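Local coordinates for protein nitroalkane oxidase (PDB 3MKH) that oxidises nitroalkanes to aldehydes or ketones with its FAD cofactor, taking up oxygen and releasing nitrite and hydrogen peroxide, at residues A[21-24]-A[25-29]; A[82-85]-A[86-90]. All coordinates share one frame; numbering follows the deposited sequence.

Contact 1 of 2, residues A[21-24]-A[25-29]; sequences LARN and LLMPA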
ATOM      1  N   LEU A  21      12.324 -11.259  32.962  1.00 23.43           N
ATOM      2  CA  LEU A  21      12.902 -12.391  32.247  1.00 25.35           C
ATOM      3  C   LEU A  21      13.702 -11.955  31.018  1.00 25.78           C
ATOM      4  O   LEU A  21      14.846 -12.399  30.789  1.00 26.21           O
ATOM      5  CB  LEU A  21      11.796 -13.332  31.795  1.00 29.00           C
ATOM      6  CG  LEU A  21      12.407 -14.628  31.264  1.00 37.99           C
ATOM      7  CD1 LEU A  21      12.421 -15.657  32.388  1.00 36.56           C
ATOM      8  CD2 LEU A  21      11.658 -15.144  30.054  1.00 38.17           C
ATOM      9  N   ALA A  22      13.092 -11.089  30.217  1.00 24.62           N
ATOM     10  CA  ALA A  22      13.734 -10.627  28.986  1.00 25.76           C
ATOM     11  C   ALA A  22      15.030  -9.920  29.318  1.00 30.42           C
ATOM     12  O   ALA A  22      16.070 -10.192  28.717  1.00 29.93           O
ATOM     13  CB  ALA A  22      12.805  -9.708  28.208  1.00 24.10           C
ATOM     14  N   ARG A  23      14.975  -9.022  30.297  1.00 26.92           N
ATOM     15  CA  ARG A  23      16.157  -8.257  30.684  1.00 28.24           C
ATOM     16  C   ARG A  23      17.250  -9.131  31.326  1.00 30.87           C
ATOM     17  O   ARG A  23      18.436  -8.945  31.056  1.00 29.82           O
ATOM     18  CB  ARG A  23      15.759  -7.103  31.612  1.00 33.87           C
ATOM     19  CG  ARG A  23      16.906  -6.485  32.394  1.00 37.97           C
ATOM     20  CD  ARG A  23      17.711  -5.504  31.558  1.00 49.35           C
ATOM     21  NE  ARG A  23      16.923  -4.332  31.178  1.00 61.76           N
ATOM     22  CZ  ARG A  23      16.559  -3.375  32.026  1.00 73.95           C
ATOM     23  NH1 ARG A  23      16.908  -3.460  33.308  1.00 74.50           N
ATOM     24  NH2 ARG A  23      15.842  -2.335  31.598  1.00 69.78           N
ATOM     25  N   ASN A  24      16.854 -10.089  32.160  1.00 29.67           N
ATOM     26  CA  ASN A  24      17.834 -10.884  32.906  1.00 29.16           C
ATOM     27  C   ASN A  24      18.388 -12.079  32.162  1.00 27.95           C
ATOM     28  O   ASN A  24      19.523 -12.461  32.388  1.00 31.90           O
ATOM     29  CB  ASN A  24      17.253 -11.372  34.233  1.00 28.08           C
ATOM     30  CG  ASN A  24      17.081 -10.254  35.230  1.00 29.54           C
ATOM     31  OD1 ASN A  24      17.773  -9.237  35.168  1.00 35.61           O
ATOM     32  ND2 ASN A  24      16.171 -10.437  36.162  1.00 28.41           N
ATOM     33  N   LEU A  25      17.567 -12.696  31.321  1.00 29.34           N
ATOM     34  CA  LEU A  25      17.961 -13.926  30.632  1.00 29.19           C
ATOM     35  C   LEU A  25      18.273 -13.686  29.154  1.00 33.86           C
ATOM     36  O   LEU A  25      19.346 -14.066  28.663  1.00 36.09           O
ATOM     37  CB  LEU A  25      16.893 -14.998  30.798  1.00 31.19           C
ATOM     38  CG  LEU A  25      16.982 -15.809  32.094  1.00 34.67           C
ATOM     39  CD1 LEU A  25      17.497 -14.960  33.232  1.00 35.87           C
ATOM     40  CD2 LEU A  25      15.648 -16.417  32.452  1.00 28.81           C
ATOM     41  N   LEU A  26      17.381 -12.999  28.452  1.00 26.99           N
ATOM     42  CA  LEU A  26      17.545 -12.870  27.001  1.00 26.02           C
ATOM     43  C   LEU A  26      18.648 -11.894  26.567  1.00 30.30           C
ATOM     44  O   LEU A  26      19.382 -12.154  25.601  1.00 25.97           O
ATOM     45  CB  LEU A  26      16.208 -12.523  26.348  1.00 21.37           C
ATOM     46  CG  LEU A  26      15.083 -13.538  26.605  1.00 23.56           C
ATOM     47  CD1 LEU A  26      13.787 -13.118  25.919  1.00 23.45           C
ATOM     48  CD2 LEU A  26      15.480 -14.973  26.193  1.00 25.69           C
ATOM     49  N   MET A  27      18.764 -10.764  27.258  1.00 26.90           N
ATOM     50  CA  MET A  27      19.811  -9.804  26.919  1.00 34.68           C
ATOM     51  C   MET A  27      21.218 -10.391  27.091  1.00 33.60           C
ATOM     52  O   MET A  27      22.079 -10.218  26.228  1.00 29.57           O
ATOM     53  CB  MET A  27      19.648  -8.504  27.707  1.00 32.62           C
ATOM     54  CG  MET A  27      18.468  -7.664  27.241  1.00 31.75           C
ATOM     55  SD  MET A  27      18.358  -6.047  28.057  1.00 43.56           S
ATOM     56  CE  MET A  27      19.911  -5.285  27.561  1.00 38.26           C
ATOM     57  N   PRO A  28      21.455 -11.095  28.203  1.00 30.11           N
ATOM     58  CA  PRO A  28      22.758 -11.754  28.336  1.00 30.41           C
ATOM     59  C   PRO A  28      22.995 -12.857  27.300  1.00 30.21           C
ATOM     60  O   PRO A  28      24.127 -13.039  26.875  1.00 29.33           O
ATOM     61  CB  PRO A  28      22.709 -12.342  29.749  1.00 29.39           C
ATOM     62  CG  PRO A  28      21.788 -11.440  30.489  1.00 32.94           C
ATOM     63  CD  PRO A  28      20.728 -11.059  29.485  1.00 30.02           C
ATOM     64  N   ALA A  29      21.950 -13.576  26.905  1.00 25.66           N
ATOM     65  CA  ALA A  29      22.077 -14.573  25.853  1.00 25.12           C
ATOM     66  C   ALA A  29      22.627 -13.903  24.590  1.00 25.46           C
ATOM     67  O   ALA A  29      23.476 -14.462  23.918  1.00 20.81           O
ATOM     68  CB  ALA A  29      20.722 -15.247  25.569  1.00 22.15           C
TER
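The carbonyl oxygen of Ala22 is gripped by two successive amides: Met27 N donates from 3.1 Å, close to the line of the C=O bond (C=O...N 177°), while Leu26 N lies equally near but is bent to 123° at its hydrogen and bonds weakly. One residue earlier, Leu21 O receives Leu25 N at 2.8 Å, with a second, weak bond from Leu26 N. The ordinary i to i+4 bonding thus gives way to an i to i+5 step, a local pi-type turn in the long helix 9-33. Pro28 offers a likely reason for the kink that follows. Its nitrogen carries no hydrogen to give to Asn24 O, and Pro28 CG instead sits 3.1 Å from Asn24 O.

Side chains four residues apart pack over this turn. Leu21 and Leu25 cross at a slant, methyl against methyl, and Leu21 CD1 to Leu25 CD2 is tight at 3.3 Å. On the outer side, Arg23 and Met27 run alongside each other. The bend of Arg23 at chi2 (80°) lays its CD 3.6 Å from Met27 SD, and the further bend at chi3 turns the guanidinium so that the sulfur lies at its edge, near its plane. The inner face carries Ala22 and Leu26, with Ala22 CB 4.2 Å from Leu26 CD1; Leu26 also packs on Ala92, Ala93 and Ile96 of helix 90-109, and Leu25 on Ala53 and Ala54 of helix 48-56. The shared carbonyls of Leu21 and Ala22 and the missing N-H of Pro28 are together consistent with a helix that widens and then kinks at the proline.

Contact 2 of 2, residues A[82-85]-A[86-90]; sequences VEEC and YSVEP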
ATOM      1  N   VAL A  82       5.250 -12.969  25.118  1.00 21.54           N
ATOM      2  CA  VAL A  82       5.898 -13.015  23.807  1.00 22.64           C
ATOM      3  C   VAL A  82       6.198 -11.615  23.240  1.00 21.36           C
ATOM      4  O   VAL A  82       7.273 -11.386  22.671  1.00 21.04           O
ATOM      5  CB  VAL A  82       5.068 -13.845  22.798  1.00 21.30           C
ATOM      6  CG1 VAL A  82       5.617 -13.689  21.403  1.00 21.00           C
ATOM      7  CG2 VAL A  82       5.074 -15.319  23.204  1.00 20.49           C
ATOM      8  N   GLU A  83       5.258 -10.685  23.401  1.00 21.67           N
ATOM      9  CA  GLU A  83       5.461  -9.320  22.922  1.00 22.88           C
ATOM     10  C   GLU A  83       6.682  -8.700  23.605  1.00 23.56           C
ATOM     11  O   GLU A  83       7.562  -8.130  22.948  1.00 21.27           O
ATOM     12  CB  GLU A  83       4.205  -8.430  23.149  1.00 20.16           C
ATOM     13  CG  GLU A  83       4.467  -6.938  22.828  1.00 21.50           C
ATOM     14  CD  GLU A  83       3.360  -5.976  23.299  1.00 24.29           C
ATOM     15  OE1 GLU A  83       2.248  -6.442  23.622  1.00 23.69           O
ATOM     16  OE2 GLU A  83       3.617  -4.745  23.351  1.00 24.42           O
ATOM     17  N   GLU A  84       6.732  -8.809  24.928  1.00 20.59           N
ATOM     18  CA  GLU A  84       7.847  -8.256  25.663  1.00 22.04           C
ATOM     19  C   GLU A  84       9.178  -8.901  25.227  1.00 23.55           C
ATOM     20  O   GLU A  84      10.159  -8.201  24.974  1.00 22.27           O
ATOM     21  CB  GLU A  84       7.624  -8.415  27.178  1.00 21.69           C
ATOM     22  CG  GLU A  84       8.807  -7.923  28.032  1.00 24.01           C
ATOM     23  CD  GLU A  84       9.128  -6.437  27.827  1.00 23.31           C
ATOM     24  OE1 GLU A  84       8.240  -5.655  27.405  1.00 23.96           O
ATOM     25  OE2 GLU A  84      10.275  -6.053  28.100  1.00 26.56           O
ATOM     26  N   CYS A  85       9.214 -10.230  25.140  1.00 20.95           N
ATOM     27  CA  CYS A  85      10.461 -10.910  24.777  1.00 24.80           C
ATOM     28  C   CYS A  85      10.948 -10.515  23.391  1.00 23.44           C
ATOM     29  O   CYS A  85      12.140 -10.245  23.202  1.00 24.49           O
ATOM     30  CB  CYS A  85      10.326 -12.430  24.880  1.00 21.48           C
ATOM     31  SG  CYS A  85      10.154 -12.989  26.567  1.00 24.85           S
ATOM     32  N   TYR A  86      10.032 -10.458  22.432  1.00 21.14           N
ATOM     33  CA  TYR A  86      10.387 -10.056  21.082  1.00 22.20           C
ATOM     34  C   TYR A  86      10.793  -8.594  20.947  1.00 26.24           C
ATOM     35  O   TYR A  86      11.552  -8.237  20.042  1.00 25.30           O
ATOM     36  CB  TYR A  86       9.291 -10.421  20.064  1.00 24.13           C
ATOM     37  CG  TYR A  86       9.697 -11.602  19.228  1.00 22.71           C
ATOM     38  CD1 TYR A  86       9.951 -12.829  19.830  1.00 23.49           C
ATOM     39  CD2 TYR A  86       9.881 -11.488  17.858  1.00 22.02           C
ATOM     40  CE1 TYR A  86      10.351 -13.918  19.098  1.00 22.90           C
ATOM     41  CE2 TYR A  86      10.297 -12.593  17.101  1.00 19.25           C
ATOM     42  CZ  TYR A  86      10.522 -13.798  17.741  1.00 21.89           C
ATOM     43  OH  TYR A  86      10.919 -14.912  17.043  1.00 25.05           O
ATOM     44  N   SER A  87      10.309  -7.745  21.842  1.00 20.97           N
ATOM     45  CA  SER A  87      10.711  -6.354  21.793  1.00 21.06           C
ATOM     46  C   SER A  87      12.157  -6.223  22.263  1.00 22.86           C
ATOM     47  O   SER A  87      12.784  -5.188  22.070  1.00 22.52           O
ATOM     48  CB  SER A  87       9.791  -5.480  22.659  1.00 24.28           C
ATOM     49  OG  SER A  87      10.117  -5.595  24.041  1.00 24.44           O
ATOM     50  N   VAL A  88      12.680  -7.275  22.881  1.00 23.07           N
ATOM     51  CA  VAL A  88      14.004  -7.212  23.495  1.00 25.64           C
ATOM     52  C   VAL A  88      15.056  -8.080  22.806  1.00 22.22           C
ATOM     53  O   VAL A  88      16.119  -7.595  22.457  1.00 24.22           O
ATOM     54  CB  VAL A  88      13.961  -7.588  24.999  1.00 24.10           C
ATOM     55  CG1 VAL A  88      15.376  -7.715  25.558  1.00 23.86           C
ATOM     56  CG2 VAL A  88      13.162  -6.550  25.793  1.00 27.02           C
ATOM     57  N   GLU A  89      14.770  -9.364  22.624  1.00 24.74           N
ATOM     58  CA  GLU A  89      15.745 -10.269  22.003  1.00 23.83           C
ATOM     59  C   GLU A  89      15.013 -11.423  21.336  1.00 20.49           C
ATOM     60  O   GLU A  89      14.750 -12.462  21.958  1.00 23.63           O
ATOM     61  CB  GLU A  89      16.801 -10.743  23.031  1.00 21.58           C
ATOM     62  CG  GLU A  89      17.591 -12.017  22.663  1.00 22.68           C
ATOM     63  CD  GLU A  89      18.266 -11.939  21.315  1.00 23.00           C
ATOM     64  OE1 GLU A  89      18.495 -10.816  20.813  1.00 26.10           O
ATOM     65  OE2 GLU A  89      18.569 -13.009  20.748  1.00 23.35           O
ATOM     66  N   PRO A  90      14.643 -11.231  20.062  1.00 21.25           N
ATOM     67  CA  PRO A  90      13.840 -12.235  19.344  1.00 19.83           C
ATOM     68  C   PRO A  90      14.510 -13.606  19.215  1.00 20.36           C
ATOM     69  O   PRO A  90      13.821 -14.610  19.337  1.00 20.53           O
ATOM     70  CB  PRO A  90      13.673 -11.622  17.952  1.00 18.00           C
ATOM     71  CG  PRO A  90      13.800 -10.126  18.171  1.00 23.24           C
ATOM     72  CD  PRO A  90      14.770  -9.962  19.318  1.00 22.26           C
TER
HETATM   73  O   HOH W   1      10.914  -3.854  26.250  1.00 33.87           O
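Tyr86 leaves the helix with its CB 3.4 Å from Val82 O, the same oxygen that takes the nearly straight backbone bond from Tyr86 N (2.9 Å, 167°). Further out, Tyr86 CD1 comes to 4.2 Å of Val82 O, and Pro90 CB, from the first residue of helix 90-109, sits over one face of the ring, offset toward the rim. At the tip, OH is hydrogen-bonded to His235. Tyr86 flanks the flavin region, its side chain about 5 Å from that of the FAD-binding Phe398 and about 7 Å from the cofactor.

This is the last turn of helix 75-88 in the helical N-terminal part of the acyl-CoA dehydrogenase fold, where the chain breaks off and restarts almost at once as helix 90-109. Cys85 O accepts two amides near the end of the helix: Glu89 N at 2.8 Å, and Val88 N, which comes from above the carbonyl plane. Glu89 is the N-cap of the following helix, its OE2 accepting from Ala92 N and also hydrogen-bonded to Tyr33 OH.

Ser87 turns its hydroxyl back on the preceding turn. With chi1 at 78°, OG lies between the backbone N and the carbonyl carbon, from where Ser87 OG donates to Glu84 O at 2.8 Å. A water donates both to this OG and to Glu84 OE2, bridging the two side chains. The bend of Glu84 at chi2 (60°) folds its carboxylate toward the helix end, where Glu84 OE2 also meets Val88 CG2 at 3.7 Å, while OE1 forms a salt bridge with Arg286.

In the fold
From the N terminus, the chain first runs through contact 1, inside helix 9-33, then passes helices 41-45 and 48-56 before reaching contact 2 at the end of helix 75-88. The two lie in series: neither nests in nor crosses the other, and each closes no more than a helical turn. In space, however, their centres are only 10 Å apart and they pack directly, Met27 CG on Val88 CG1 and Leu26 CD1 on Cys85 CB. Residues 21-29 are thereby laid against the junction of helices 75-88 and 90-109, all within the N-terminal helical domain, with contact 2 the one that reaches toward the flavin.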